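Local coordinates for protein aminotransferase, class I and II (Erwinia tasmaniensis, PDB 5Z0Q) that belongs to the class I and II aminotransferase family and holds pyridoxal-5'-phosphate in a two-chain assembly, at residues 18-21 / 26-29; 32-37 / 378-383; 43-48 / 294-299; 72-77 / 94-99; 78-83 / 284-289. All coordinates share one frame; numbering follows the deposited sequence.

Overall arrangement
The five contacts tie together the N-terminal loop, the smaller sheet and the helices beside the larger sheet. Contact 1 closes first along the chain, in the loop before strand 36-38, and touches contact 2 through Trp27 and Pro37 and contact 3 through Asp44. Contact 2 spans the chain that holds contact 3, which in turn spans contacts 4 and 5. Those two share helix 71-83, with centres about 11 Å apart, and their segments alternate in sequence. Contact 2 lies at strand 36-38 of the smaller sheet and contact 4 at strand 94-97 of the larger; their centres are about 39 Å apart. Contact 4 also holds Gly99 of the pyridoxal-5'-phosphate pocket.

Contact 1: 18-21 / 26-29; sequences DRRH and KWKK
Arg20 and Trp27 meet where the chain doubles back on itself within a few residues, and the shape of the arginine decides how. Its chain bends at chi2 (-115°) and again at chi3, which brings CG over the face of the five-membered ring of the indole and folds the guanidinium back across Trp27 CD1; the two side chains cross at about a right angle. The CG approach is a CH-pi contact, 4.2 Å from Arg20 CG to the centroid of that ring in Trp27. Further out, Trp27 CD1 lies 3.8 Å above the centre of the Arg20 guanidinium plane. The two planes are inclined by 50°, so this is an oblique covering of one flat group by another. Trp27 CB rests 3.7 Å from Arg20 O. Both segments belong to the loop that precedes strand 36-38, within the subunit the edge strand of the smaller sheet in this class I and II aminotransferase. The same Arg20 carbonyl oxygen is taken by Arg19, whose NH1 donates to Arg20 O at 2.6 Å from above the carbonyl plane, with an N-H...O angle of 132°. Asp44 anchors the polar ends: its OD1 accepts a hydrogen bond from Trp27 NE1 and forms a long, weak ion pair with Arg20 NH1. Val63 of the second subunit packs on Arg20.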
# COMPACT_ATOMS: atom_id res chain seq x y z
N ASP A 18 -9.11 -13.66 22.71
CA ASP A 18 -7.84 -14.01 22.10
C ASP A 18 -6.69 -13.38 22.88
O ASP A 18 -6.87 -12.43 23.65
CB ASP A 18 -7.79 -13.56 20.64
CG ASP A 18 -8.98 -14.06 19.84
OD1 ASP A 18 -9.98 -14.49 20.44
OD2 ASP A 18 -8.91 -14.01 18.59
N ARG A 19 -5.49 -13.92 22.67
CA ARG A 19 -4.29 -13.45 23.33
C ARG A 19 -3.34 -12.85 22.30
O ARG A 19 -3.12 -13.44 21.23
CB ARG A 19 -3.59 -14.58 24.09
CG ARG A 19 -2.35 -14.15 24.85
CD ARG A 19 -2.64 -13.01 25.82
NE ARG A 19 -1.89 -11.80 25.48
CZ ARG A 19 -1.91 -10.69 26.21
NH1 ARG A 19 -1.19 -9.64 25.83
NH2 ARG A 19 -2.64 -10.62 27.31
N ARG A 20 -2.80 -11.68 22.61
CA ARG A 20 -1.89 -10.96 21.71
C ARG A 20 -0.78 -10.34 22.56
O ARG A 20 -1.04 -9.34 23.24
CB ARG A 20 -2.63 -9.88 20.91
CG ARG A 20 -4.14 -10.06 20.83
CD ARG A 20 -4.62 -10.32 19.41
NE ARG A 20 -4.87 -9.09 18.66
CZ ARG A 20 -6.05 -8.49 18.58
NH1 ARG A 20 -7.10 -9.02 19.20
NH2 ARG A 20 -6.19 -7.37 17.89
N HIS A 21 0.44 -10.89 22.54
CA HIS A 21 0.91 -12.13 21.88
C HIS A 21 0.66 -12.25 20.37
O HIS A 21 0.47 -13.34 19.85
CB HIS A 21 0.33 -13.36 22.58
CG HIS A 21 1.16 -13.85 23.73
ND1 HIS A 21 0.84 -14.97 24.46
CD2 HIS A 21 2.31 -13.36 24.27
CE1 HIS A 21 1.75 -15.15 25.40
NE2 HIS A 21 2.65 -14.19 25.31
N LYS A 26 -2.93 -2.65 18.80
CA LYS A 26 -3.82 -2.36 19.91
C LYS A 26 -3.24 -2.88 21.23
O LYS A 26 -3.16 -2.15 22.22
CB LYS A 26 -5.20 -2.97 19.65
CG LYS A 26 -6.25 -2.59 20.67
CD LYS A 26 -7.61 -3.16 20.31
CE LYS A 26 -8.70 -2.62 21.23
NZ LYS A 26 -10.04 -3.16 20.88
N TRP A 27 -2.84 -4.15 21.25
CA TRP A 27 -2.41 -4.81 22.48
C TRP A 27 -0.90 -4.72 22.71
O TRP A 27 -0.37 -5.51 23.50
CB TRP A 27 -2.86 -6.27 22.47
CG TRP A 27 -4.33 -6.43 22.63
CD1 TRP A 27 -5.28 -6.34 21.66
CD2 TRP A 27 -5.03 -6.71 23.85
NE1 TRP A 27 -6.53 -6.55 22.20
CE2 TRP A 27 -6.40 -6.77 23.54
CE3 TRP A 27 -4.62 -6.91 25.17
CZ2 TRP A 27 -7.37 -7.03 24.51
CZ3 TRP A 27 -5.59 -7.17 26.13
CH2 TRP A 27 -6.94 -7.23 25.79
N LYS A 28 -0.21 -3.79 22.06
CA LYS A 28 1.22 -3.61 22.28
C LYS A 28 1.61 -2.21 22.72
O LYS A 28 2.75 -2.02 23.16
CB LYS A 28 2.00 -3.97 21.01
CG LYS A 28 2.38 -5.44 20.94
CD LYS A 28 3.23 -5.74 19.72
CE LYS A 28 3.86 -7.12 19.82
NZ LYS A 28 4.60 -7.50 18.58
N LYS A 29 0.70 -1.22 22.64
CA LYS A 29 1.01 0.10 23.16
C LYS A 29 1.21 0.05 24.67
O LYS A 29 2.18 0.60 25.20
CB LYS A 29 -0.10 1.08 22.80
CG LYS A 29 0.11 2.49 23.35
CD LYS A 29 -0.97 3.44 22.88
CE LYS A 29 -0.72 4.85 23.41
NZ LYS A 29 -1.72 5.81 22.87

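Contact 2: 32-37 / 378-383; sequences DRDILP and LQRMTR
Asp34 carries its CG anti to the backbone N (chi1 -172°), which brings the carboxylate within reach of Arg380, while Arg380 sets off with CG beside its own backbone N and then runs extended from CG to NE. The two side chains thus tie the turn leading into strand 36-38, within the subunit an edge strand of the five-stranded mixed sheet, to helix 371-385, the last helix of the chain. Asp34 is also the centre of an inverse gamma turn just ahead of that strand.

The main link is a salt bridge. Arg380 NH2 donates to Asp34 OD1 at 2.7 Å with an N-H...O angle of 154°, reaching the syn side of the oxygen but from out of the carboxylate plane. The carboxylate and guanidinium planes stand 78° apart, so a single nitrogen makes the bond and the two groups do not pair side by side. Arg380 NH1 adds a weak hydrogen bond to Asp34 O at 3.3 Å, although its stronger partner is the carbonyl oxygen of Gly348. Between them, these acceptors restrict rotation of the guanidinium. Ile35 CA lies at the edge of the group, in its plane, 3.9 Å from Arg380 NH1. Leu36, which also makes backbone hydrogen bonds to Gly348 and Gly350, supplies an apolar cover: its CG lies 3.4 Å above the Arg380 guanidinium plane, toward the rim. One branch also meets the aliphatic part of the arginine, Leu36 CD1 lying 3.9 Å from Arg380 CD.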
# COMPACT_ATOMS: atom_id res chain seq x y z
N ASP A 32 3.55 -4.16 28.47
CA ASP A 32 3.90 -4.72 29.77
C ASP A 32 3.36 -3.87 30.92
O ASP A 32 3.98 -3.79 31.98
CB ASP A 32 5.42 -4.87 29.88
CG ASP A 32 6.00 -5.75 28.78
OD1 ASP A 32 5.36 -6.76 28.44
OD2 ASP A 32 7.09 -5.42 28.27
N ARG A 33 2.21 -3.24 30.71
CA ARG A 33 1.55 -2.44 31.74
C ARG A 33 0.13 -2.94 31.94
O ARG A 33 -0.51 -3.44 31.01
CB ARG A 33 1.54 -0.95 31.38
CG ARG A 33 2.90 -0.28 31.51
CD ARG A 33 2.80 1.22 31.23
NE ARG A 33 2.60 1.51 29.82
CZ ARG A 33 2.38 2.72 29.33
NH1 ARG A 33 2.33 3.77 30.15
NH2 ARG A 33 2.22 2.90 28.02
N ASP A 34 -0.36 -2.79 33.17
CA ASP A 34 -1.71 -3.23 33.53
C ASP A 34 -2.72 -2.16 33.11
O ASP A 34 -3.34 -1.48 33.93
CB ASP A 34 -1.79 -3.54 35.02
CG ASP A 34 -3.11 -4.18 35.42
OD1 ASP A 34 -3.90 -4.53 34.52
OD2 ASP A 34 -3.36 -4.33 36.63
N ILE A 35 -2.87 -2.02 31.80
CA ILE A 35 -3.79 -1.06 31.20
C ILE A 35 -4.56 -1.77 30.09
O ILE A 35 -3.96 -2.44 29.25
CB ILE A 35 -3.06 0.18 30.65
CG1 ILE A 35 -2.22 0.84 31.74
CG2 ILE A 35 -4.04 1.17 30.07
CD1 ILE A 35 -1.44 2.05 31.27
N LEU A 36 -5.88 -1.61 30.10
CA LEU A 36 -6.72 -2.27 29.10
C LEU A 36 -6.71 -1.48 27.80
O LEU A 36 -7.10 -0.31 27.80
CB LEU A 36 -8.15 -2.41 29.62
CG LEU A 36 -8.33 -3.20 30.92
CD1 LEU A 36 -9.81 -3.34 31.25
CD2 LEU A 36 -7.66 -4.56 30.83
N PRO A 37 -6.28 -2.07 26.68
CA PRO A 37 -6.28 -1.34 25.41
C PRO A 37 -7.68 -1.17 24.85
O PRO A 37 -8.32 -2.14 24.43
CB PRO A 37 -5.42 -2.22 24.49
CG PRO A 37 -4.73 -3.21 25.40
CD PRO A 37 -5.66 -3.40 26.55
N LEU A 378 -15.58 -1.34 32.51
CA LEU A 378 -16.56 -0.52 33.21
C LEU A 378 -16.30 -0.49 34.71
O LEU A 378 -16.53 0.54 35.35
CB LEU A 378 -17.97 -1.04 32.93
CG LEU A 378 -18.46 -0.87 31.49
CD1 LEU A 378 -19.87 -1.41 31.33
CD2 LEU A 378 -18.39 0.60 31.09
N GLN A 379 -15.80 -1.59 35.28
CA GLN A 379 -15.52 -1.60 36.71
C GLN A 379 -14.29 -0.76 37.04
O GLN A 379 -14.24 -0.13 38.10
CB GLN A 379 -15.35 -3.03 37.21
CG GLN A 379 -15.18 -3.15 38.71
CD GLN A 379 -16.32 -2.51 39.49
OE1 GLN A 379 -17.45 -2.44 39.01
NE2 GLN A 379 -16.02 -2.05 40.70
N ARG A 380 -13.29 -0.74 36.15
CA ARG A 380 -12.15 0.15 36.36
C ARG A 380 -12.56 1.61 36.27
O ARG A 380 -11.96 2.47 36.93
CB ARG A 380 -11.05 -0.15 35.34
CG ARG A 380 -10.39 -1.51 35.52
CD ARG A 380 -9.13 -1.63 34.69
NE ARG A 380 -8.41 -2.87 34.95
CZ ARG A 380 -7.20 -3.15 34.49
NH1 ARG A 380 -6.56 -2.26 33.74
NH2 ARG A 380 -6.62 -4.30 34.78
N MET A 381 -13.59 1.93 35.47
CA MET A 381 -14.11 3.28 35.45
C MET A 381 -14.82 3.62 36.75
O MET A 381 -14.64 4.72 37.30
CB MET A 381 -15.07 3.46 34.26
CG MET A 381 -14.40 3.39 32.91
SD MET A 381 -15.58 3.53 31.56
CE MET A 381 -16.37 5.08 31.97
N THR A 382 -15.63 2.69 37.27
CA THR A 382 -16.28 2.91 38.55
C THR A 382 -15.26 3.04 39.67
O THR A 382 -15.38 3.91 40.54
CB THR A 382 -17.25 1.76 38.85
OG1 THR A 382 -18.27 1.73 37.84
CG2 THR A 382 -17.92 1.95 40.21
N ARG A 383 -14.23 2.18 39.66
CA ARG A 383 -13.21 2.24 40.70
C ARG A 383 -12.39 3.52 40.62
O ARG A 383 -11.91 4.01 41.65
CB ARG A 383 -12.30 1.01 40.60
CG ARG A 383 -11.35 0.84 41.77
CD ARG A 383 -10.50 -0.42 41.63
NE ARG A 383 -11.31 -1.60 41.35
CZ ARG A 383 -11.35 -2.23 40.18
NH1 ARG A 383 -10.60 -1.80 39.18
NH2 ARG A 383 -12.12 -3.30 40.02

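Contact 3: 43-48 / 294-299; sequences TDFRAA and DAQLDY
Phe45 meets two side chains from successive turns of helix 290-313, Gln296 and Tyr299, and each touches a different part of its ring. Gln296 sets CG anti to its backbone N (chi1 -173°) and stays extended beyond it, which carries the amide to the ring edge, its plane turned 69° from that of the ring; Gln296 CG follows, 4.0 Å from Phe45 CE2. Thr43 approaches the same amide from the opposite direction with its CG2 methyl. Tyr299 touches the CZ tip of the ring, its CD2 lying 4.1 Å from Phe45 CZ. The two aromatic planes are nearly perpendicular (88°), with centroids 5.9 Å apart, yet the approach is oblique.

In the next shell, Tyr299 is positioned by its hydroxyl, which bonds to the backbone N of Arg371, and by a cation-pi contact with that arginine. The loop is held through Phe45 O, a hydrogen-bond acceptor for Asn243 ND2. Ala47 makes a backbone hydrogen bond to the second subunit.

The Thr43 side chain is about 10 Å from pyridoxal-5'-phosphate. Segment 43-48 lies in the loop between strand 36-38 and helix 49-59 and passes along helix 290-313, where Phe45 also rests on Leu300 and Ala48 on Trp292.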
# COMPACT_ATOMS: atom_id res chain seq x y z
N THR A 43 -11.58 -4.14 16.25
CA THR A 43 -12.18 -5.05 17.22
C THR A 43 -11.25 -6.22 17.50
O THR A 43 -10.33 -6.51 16.74
CB THR A 43 -13.54 -5.55 16.72
OG1 THR A 43 -13.37 -6.26 15.49
CG2 THR A 43 -14.49 -4.38 16.50
N ASP A 44 -11.51 -6.89 18.62
CA ASP A 44 -10.78 -8.09 19.00
C ASP A 44 -11.42 -9.37 18.48
O ASP A 44 -11.14 -10.45 18.99
CB ASP A 44 -10.64 -8.16 20.53
CG ASP A 44 -9.90 -6.97 21.10
OD1 ASP A 44 -8.99 -6.45 20.42
OD2 ASP A 44 -10.23 -6.55 22.23
N PHE A 45 -12.28 -9.26 17.47
CA PHE A 45 -13.05 -10.38 16.98
C PHE A 45 -12.32 -11.10 15.85
O PHE A 45 -11.77 -10.47 14.95
CB PHE A 45 -14.43 -9.92 16.48
CG PHE A 45 -15.23 -9.19 17.52
CD1 PHE A 45 -15.15 -9.54 18.86
CD2 PHE A 45 -16.06 -8.14 17.16
CE1 PHE A 45 -15.88 -8.86 19.82
CE2 PHE A 45 -16.80 -7.46 18.12
CZ PHE A 45 -16.71 -7.82 19.44
N ARG A 46 -12.32 -12.43 15.92
CA ARG A 46 -11.79 -13.25 14.84
C ARG A 46 -12.61 -13.03 13.57
O ARG A 46 -13.84 -12.88 13.62
CB ARG A 46 -11.81 -14.72 15.26
CG ARG A 46 -11.55 -15.73 14.15
CD ARG A 46 -11.72 -17.14 14.68
NE ARG A 46 -11.82 -18.14 13.61
CZ ARG A 46 -10.80 -18.87 13.18
NH1 ARG A 46 -9.59 -18.72 13.70
NH2 ARG A 46 -10.99 -19.76 12.20
N ALA A 47 -11.92 -12.99 12.43
CA ALA A 47 -12.59 -12.74 11.17
C ALA A 47 -13.57 -13.88 10.84
O ALA A 47 -13.46 -14.99 11.36
CB ALA A 47 -11.57 -12.59 10.04
N ALA A 48 -14.53 -13.57 9.97
CA ALA A 48 -15.53 -14.55 9.58
C ALA A 48 -14.88 -15.75 8.92
O ALA A 48 -13.80 -15.66 8.33
CB ALA A 48 -16.55 -13.91 8.64
N ASP A 294 -24.22 -9.46 10.72
CA ASP A 294 -25.49 -9.32 11.43
C ASP A 294 -25.34 -9.69 12.90
O ASP A 294 -25.90 -9.03 13.78
CB ASP A 294 -26.56 -10.19 10.77
CG ASP A 294 -27.05 -9.62 9.45
OD1 ASP A 294 -27.07 -8.38 9.31
OD2 ASP A 294 -27.41 -10.42 8.56
N ALA A 295 -24.57 -10.75 13.19
CA ALA A 295 -24.40 -11.17 14.58
C ALA A 295 -23.49 -10.22 15.35
O ALA A 295 -23.62 -10.11 16.58
CB ALA A 295 -23.83 -12.59 14.62
N GLN A 296 -22.58 -9.53 14.66
CA GLN A 296 -21.73 -8.56 15.35
C GLN A 296 -22.51 -7.32 15.76
O GLN A 296 -22.23 -6.73 16.80
CB GLN A 296 -20.55 -8.17 14.46
CG GLN A 296 -19.52 -7.28 15.15
CD GLN A 296 -18.49 -6.72 14.19
OE1 GLN A 296 -18.75 -6.59 12.99
NE2 GLN A 296 -17.32 -6.38 14.71
N LEU A 297 -23.50 -6.92 14.95
CA LEU A 297 -24.30 -5.74 15.28
C LEU A 297 -25.10 -5.96 16.56
O LEU A 297 -25.17 -5.07 17.42
CB LEU A 297 -25.22 -5.38 14.12
CG LEU A 297 -24.54 -5.03 12.79
CD1 LEU A 297 -25.58 -4.63 11.75
CD2 LEU A 297 -23.51 -3.94 12.98
N ASP A 298 -25.73 -7.13 16.69
CA ASP A 298 -26.47 -7.43 17.91
C ASP A 298 -25.54 -7.46 19.12
O ASP A 298 -25.90 -6.97 20.20
CB ASP A 298 -27.21 -8.76 17.77
CG ASP A 298 -28.20 -8.76 16.62
OD1 ASP A 298 -28.68 -7.67 16.24
OD2 ASP A 298 -28.49 -9.85 16.09
N TYR A 299 -24.35 -8.03 18.96
CA TYR A 299 -23.39 -8.07 20.06
C TYR A 299 -22.88 -6.68 20.40
O TYR A 299 -22.71 -6.34 21.58
CB TYR A 299 -22.23 -9.00 19.69
CG TYR A 299 -21.38 -9.42 20.87
CD1 TYR A 299 -21.72 -10.54 21.63
CD2 TYR A 299 -20.24 -8.72 21.22
CE1 TYR A 299 -20.95 -10.94 22.70
CE2 TYR A 299 -19.45 -9.11 22.29
CZ TYR A 299 -19.81 -10.22 23.03
OH TYR A 299 -19.04 -10.62 24.09

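Contact 4: 72-77 / 94-99; sequences ALAEVA and LVFLPG
Phe96 reaches from its strand toward helix 71-83 and divides its ring between two neighbouring residues there. Leu73 slides past it in the opposite direction, its CD2 meeting Phe96 CE1 at 3.5 Å from an oblique angle. Ala74 sits at the ring edge, near the ring plane, with Ala74 CB 3.7 Å from Phe96 CZ. The same methyl is met by the strand residue two places earlier, Leu94, whose CD1 approaches Ala74 CB to 3.7 Å. The one methyl thus meets two larger side chains, both coming from the strand. With CG anti to the backbone N (chi1 176°), Leu73 brings both CG and CD2 near Phe96 CE1.

The contact is wholly apolar across the segments. The alternation of the strand makes it possible: Leu94 and Phe96 turn to helix 71-83, while Val95 and Leu97 pack on helix 257-267. After the strand comes an inverse gamma turn centred on Pro98, followed by Gly99 of the pyridoxal-5'-phosphate pocket.

The axes of helix segment 72-77 and strand 94-97 approach to 10.5 Å, their directions 122° apart. Within the subunit, strand 94-97 is outermost in the eight-stranded mixed sheet, paired antiparallel with strand 250-253, and Leu73 also leans on helix 276-288.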
# COMPACT_ATOMS: atom_id res chain seq x y z
N ALA A 72 -14.27 -9.57 -8.91
CA ALA A 72 -15.27 -10.05 -7.96
C ALA A 72 -15.57 -8.99 -6.90
O ALA A 72 -16.73 -8.82 -6.51
CB ALA A 72 -14.79 -11.34 -7.30
N LEU A 73 -14.55 -8.29 -6.42
CA LEU A 73 -14.77 -7.23 -5.43
C LEU A 73 -15.59 -6.09 -6.03
O LEU A 73 -16.51 -5.57 -5.37
CB LEU A 73 -13.44 -6.71 -4.90
CG LEU A 73 -13.50 -5.53 -3.94
CD1 LEU A 73 -14.34 -5.87 -2.72
CD2 LEU A 73 -12.10 -5.11 -3.52
N ALA A 74 -15.28 -5.69 -7.26
CA ALA A 74 -16.06 -4.64 -7.91
C ALA A 74 -17.50 -5.07 -8.13
O ALA A 74 -18.42 -4.25 -8.04
CB ALA A 74 -15.41 -4.26 -9.24
N GLU A 75 -17.72 -6.36 -8.41
CA GLU A 75 -19.08 -6.85 -8.63
C GLU A 75 -19.88 -6.86 -7.33
O GLU A 75 -21.02 -6.39 -7.29
CB GLU A 75 -19.03 -8.24 -9.25
CG GLU A 75 -20.39 -8.88 -9.48
CD GLU A 75 -20.67 -10.03 -8.53
OE1 GLU A 75 -21.23 -9.79 -7.44
OE2 GLU A 75 -20.33 -11.19 -8.88
N VAL A 76 -19.28 -7.38 -6.25
CA VAL A 76 -20.00 -7.46 -4.98
C VAL A 76 -20.18 -6.08 -4.37
O VAL A 76 -21.15 -5.83 -3.64
CB VAL A 76 -19.29 -8.43 -4.02
CG1 VAL A 76 -17.93 -7.88 -3.61
CG2 VAL A 76 -20.15 -8.70 -2.80
N ALA A 77 -19.27 -5.14 -4.66
CA ALA A 77 -19.43 -3.78 -4.15
C ALA A 77 -20.60 -3.08 -4.83
O ALA A 77 -21.36 -2.37 -4.17
CB ALA A 77 -18.14 -2.99 -4.35
N LEU A 94 -15.13 3.02 -9.95
CA LEU A 94 -14.37 2.48 -8.84
C LEU A 94 -12.87 2.68 -9.04
O LEU A 94 -12.36 2.55 -10.15
CB LEU A 94 -14.68 1.00 -8.65
CG LEU A 94 -16.14 0.65 -8.37
CD1 LEU A 94 -16.32 -0.85 -8.21
CD2 LEU A 94 -16.63 1.38 -7.13
N VAL A 95 -12.18 3.00 -7.95
CA VAL A 95 -10.72 3.07 -7.91
C VAL A 95 -10.29 2.40 -6.61
O VAL A 95 -10.60 2.90 -5.52
CB VAL A 95 -10.19 4.52 -7.97
CG1 VAL A 95 -8.68 4.53 -7.81
CG2 VAL A 95 -10.59 5.18 -9.28
N PHE A 96 -9.60 1.28 -6.71
CA PHE A 96 -9.21 0.52 -5.53
C PHE A 96 -7.93 1.08 -4.92
O PHE A 96 -7.00 1.46 -5.64
CB PHE A 96 -9.02 -0.96 -5.89
CG PHE A 96 -10.28 -1.62 -6.37
CD1 PHE A 96 -11.30 -1.92 -5.49
CD2 PHE A 96 -10.44 -1.95 -7.71
CE1 PHE A 96 -12.47 -2.53 -5.93
CE2 PHE A 96 -11.59 -2.56 -8.16
CZ PHE A 96 -12.61 -2.85 -7.27
N LEU A 97 -7.89 1.13 -3.60
CA LEU A 97 -6.81 1.75 -2.85
C LEU A 97 -6.39 0.85 -1.70
O LEU A 97 -7.19 0.05 -1.21
CB LEU A 97 -7.24 3.12 -2.30
CG LEU A 97 -7.64 4.19 -3.32
CD1 LEU A 97 -8.50 5.26 -2.66
CD2 LEU A 97 -6.41 4.81 -3.95
N PRO A 98 -5.13 0.96 -1.25
CA PRO A 98 -4.68 0.21 -0.06
C PRO A 98 -4.90 0.98 1.24
O PRO A 98 -3.97 1.38 1.94
CB PRO A 98 -3.19 -0.01 -0.37
CG PRO A 98 -2.81 1.23 -1.11
CD PRO A 98 -4.01 1.63 -1.94
N GLY A 99 -6.17 1.19 1.57
CA GLY A 99 -6.55 1.92 2.76
C GLY A 99 -7.48 3.08 2.44
O GLY A 99 -7.73 3.42 1.29

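Contact 5: 78-83 / 284-289; sequences IERMES and AAWREG
Arg80 lies flat over the indole of Trp286, joining helix 71-83 to helix 276-288 in the part of the aminotransferase fold built round the eight-stranded mixed sheet. The face contact comes first. Arg80 CD stands 3.5 Å from the centroid of the five-membered ring of Trp286, just 6° off its normal, a CH-pi contact over the face. The guanidinium continues the layer almost parallel to the indole, their planes 8° apart. An extended chain from CG to NE, leaving the helix with CG anti to the backbone N (chi1 -174°), carries the group across.

The apolar contribution is smaller: the bent chain of Met81 brings CE over the six-membered part of the ring, 4.2 Å from Trp286 CH2.

The polar groups find their partners outside the two segments. Arg80 NE and Trp286 NE1 are 3.4 Å apart but are both donors and do not bond to each other. Asp209 serves both residues, its OD1 in a salt bridge with Arg80 NH2 and its OD2 accepting from Trp286 NE1, and Gln290 OE1 also takes Arg80 NH2. Near the end of helix 71-83, Ser83 OG donates to Glu79 O at 2.7 Å, while Ser83 N reaches that oxygen from the opposite face of its carbonyl plane.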
# COMPACT_ATOMS: atom_id res chain seq x y z
N ILE A 78 -20.77 -3.28 -6.13
CA ILE A 78 -21.88 -2.67 -6.85
C ILE A 78 -23.21 -3.24 -6.36
O ILE A 78 -24.17 -2.50 -6.11
CB ILE A 78 -21.71 -2.85 -8.37
CG1 ILE A 78 -20.53 -2.01 -8.87
CG2 ILE A 78 -22.98 -2.47 -9.10
CD1 ILE A 78 -20.26 -2.16 -10.35
N GLU A 79 -23.28 -4.57 -6.22
CA GLU A 79 -24.50 -5.19 -5.72
C GLU A 79 -24.82 -4.73 -4.30
O GLU A 79 -26.00 -4.61 -3.94
CB GLU A 79 -24.38 -6.71 -5.77
CG GLU A 79 -24.45 -7.30 -7.17
CD GLU A 79 -24.31 -8.81 -7.17
OE1 GLU A 79 -23.91 -9.37 -6.13
OE2 GLU A 79 -24.60 -9.44 -8.21
N ARG A 80 -23.80 -4.48 -3.49
CA ARG A 80 -24.04 -4.07 -2.11
C ARG A 80 -24.56 -2.64 -2.04
O ARG A 80 -25.47 -2.34 -1.25
CB ARG A 80 -22.76 -4.22 -1.29
CG ARG A 80 -22.95 -3.96 0.20
CD ARG A 80 -21.67 -4.23 0.97
NE ARG A 80 -21.88 -4.14 2.41
CZ ARG A 80 -22.34 -5.15 3.16
NH1 ARG A 80 -22.63 -6.31 2.60
NH2 ARG A 80 -22.51 -4.98 4.46
N MET A 81 -24.00 -1.73 -2.85
CA MET A 81 -24.43 -0.34 -2.80
C MET A 81 -25.83 -0.15 -3.35
O MET A 81 -26.52 0.81 -2.98
CB MET A 81 -23.44 0.54 -3.56
CG MET A 81 -22.02 0.47 -3.01
SD MET A 81 -22.00 0.53 -1.21
CE MET A 81 -20.62 -0.55 -0.85
N GLU A 82 -26.28 -1.04 -4.23
CA GLU A 82 -27.61 -0.93 -4.80
C GLU A 82 -28.67 -1.59 -3.93
O GLU A 82 -29.80 -1.11 -3.84
CB GLU A 82 -27.65 -1.53 -6.21
CG GLU A 82 -28.94 -1.27 -6.97
CD GLU A 82 -28.92 -1.84 -8.37
OE1 GLU A 82 -28.08 -2.73 -8.64
OE2 GLU A 82 -29.74 -1.41 -9.21
N SER A 83 -28.32 -2.70 -3.27
CA SER A 83 -29.31 -3.44 -2.49
C SER A 83 -29.44 -2.88 -1.08
O SER A 83 -30.55 -2.83 -0.54
CB SER A 83 -28.94 -4.92 -2.45
OG SER A 83 -27.67 -5.11 -1.83
N ALA A 284 -14.60 -11.86 -0.00
CA ALA A 284 -15.33 -12.79 0.85
C ALA A 284 -16.07 -12.07 1.97
O ALA A 284 -17.11 -12.56 2.43
CB ALA A 284 -14.37 -13.83 1.42
N ALA A 285 -15.56 -10.92 2.41
CA ALA A 285 -16.23 -10.17 3.46
C ALA A 285 -17.59 -9.68 2.99
O ALA A 285 -18.61 -9.88 3.67
CB ALA A 285 -15.36 -8.99 3.90
N TRP A 286 -17.64 -9.04 1.83
CA TRP A 286 -18.89 -8.49 1.31
C TRP A 286 -19.71 -9.50 0.53
O TRP A 286 -20.90 -9.25 0.29
CB TRP A 286 -18.60 -7.28 0.42
CG TRP A 286 -18.45 -6.00 1.19
CD1 TRP A 286 -18.81 -5.78 2.48
CD2 TRP A 286 -17.91 -4.77 0.70
NE1 TRP A 286 -18.53 -4.48 2.84
CE2 TRP A 286 -17.97 -3.84 1.76
CE3 TRP A 286 -17.37 -4.35 -0.52
CZ2 TRP A 286 -17.52 -2.53 1.64
CZ3 TRP A 286 -16.93 -3.05 -0.64
CH2 TRP A 286 -17.00 -2.15 0.43
N ARG A 287 -19.13 -10.63 0.12
CA ARG A 287 -19.89 -11.62 -0.65
C ARG A 287 -20.67 -12.58 0.24
O ARG A 287 -21.84 -12.86 -0.04
CB ARG A 287 -18.96 -12.41 -1.57
CG ARG A 287 -19.68 -13.07 -2.74
CD ARG A 287 -18.86 -14.17 -3.39
NE ARG A 287 -17.59 -13.70 -3.94
CZ ARG A 287 -16.40 -13.98 -3.42
NH1 ARG A 287 -16.31 -14.76 -2.34
NH2 ARG A 287 -15.29 -13.51 -3.98
N GLU A 288 -20.05 -13.09 1.31
CA GLU A 288 -20.70 -14.09 2.14
C GLU A 288 -20.51 -13.86 3.63
O GLU A 288 -20.80 -14.77 4.42
CB GLU A 288 -20.20 -15.49 1.76
CG GLU A 288 -20.62 -15.95 0.37
CD GLU A 288 -19.81 -17.12 -0.13
OE1 GLU A 288 -20.15 -17.66 -1.21
OE2 GLU A 288 -18.84 -17.51 0.55
N GLY A 289 -20.03 -12.69 4.05
CA GLY A 289 -19.85 -12.40 5.45
C GLY A 289 -21.00 -11.70 6.12
O GLY A 289 -20.89 -11.34 7.30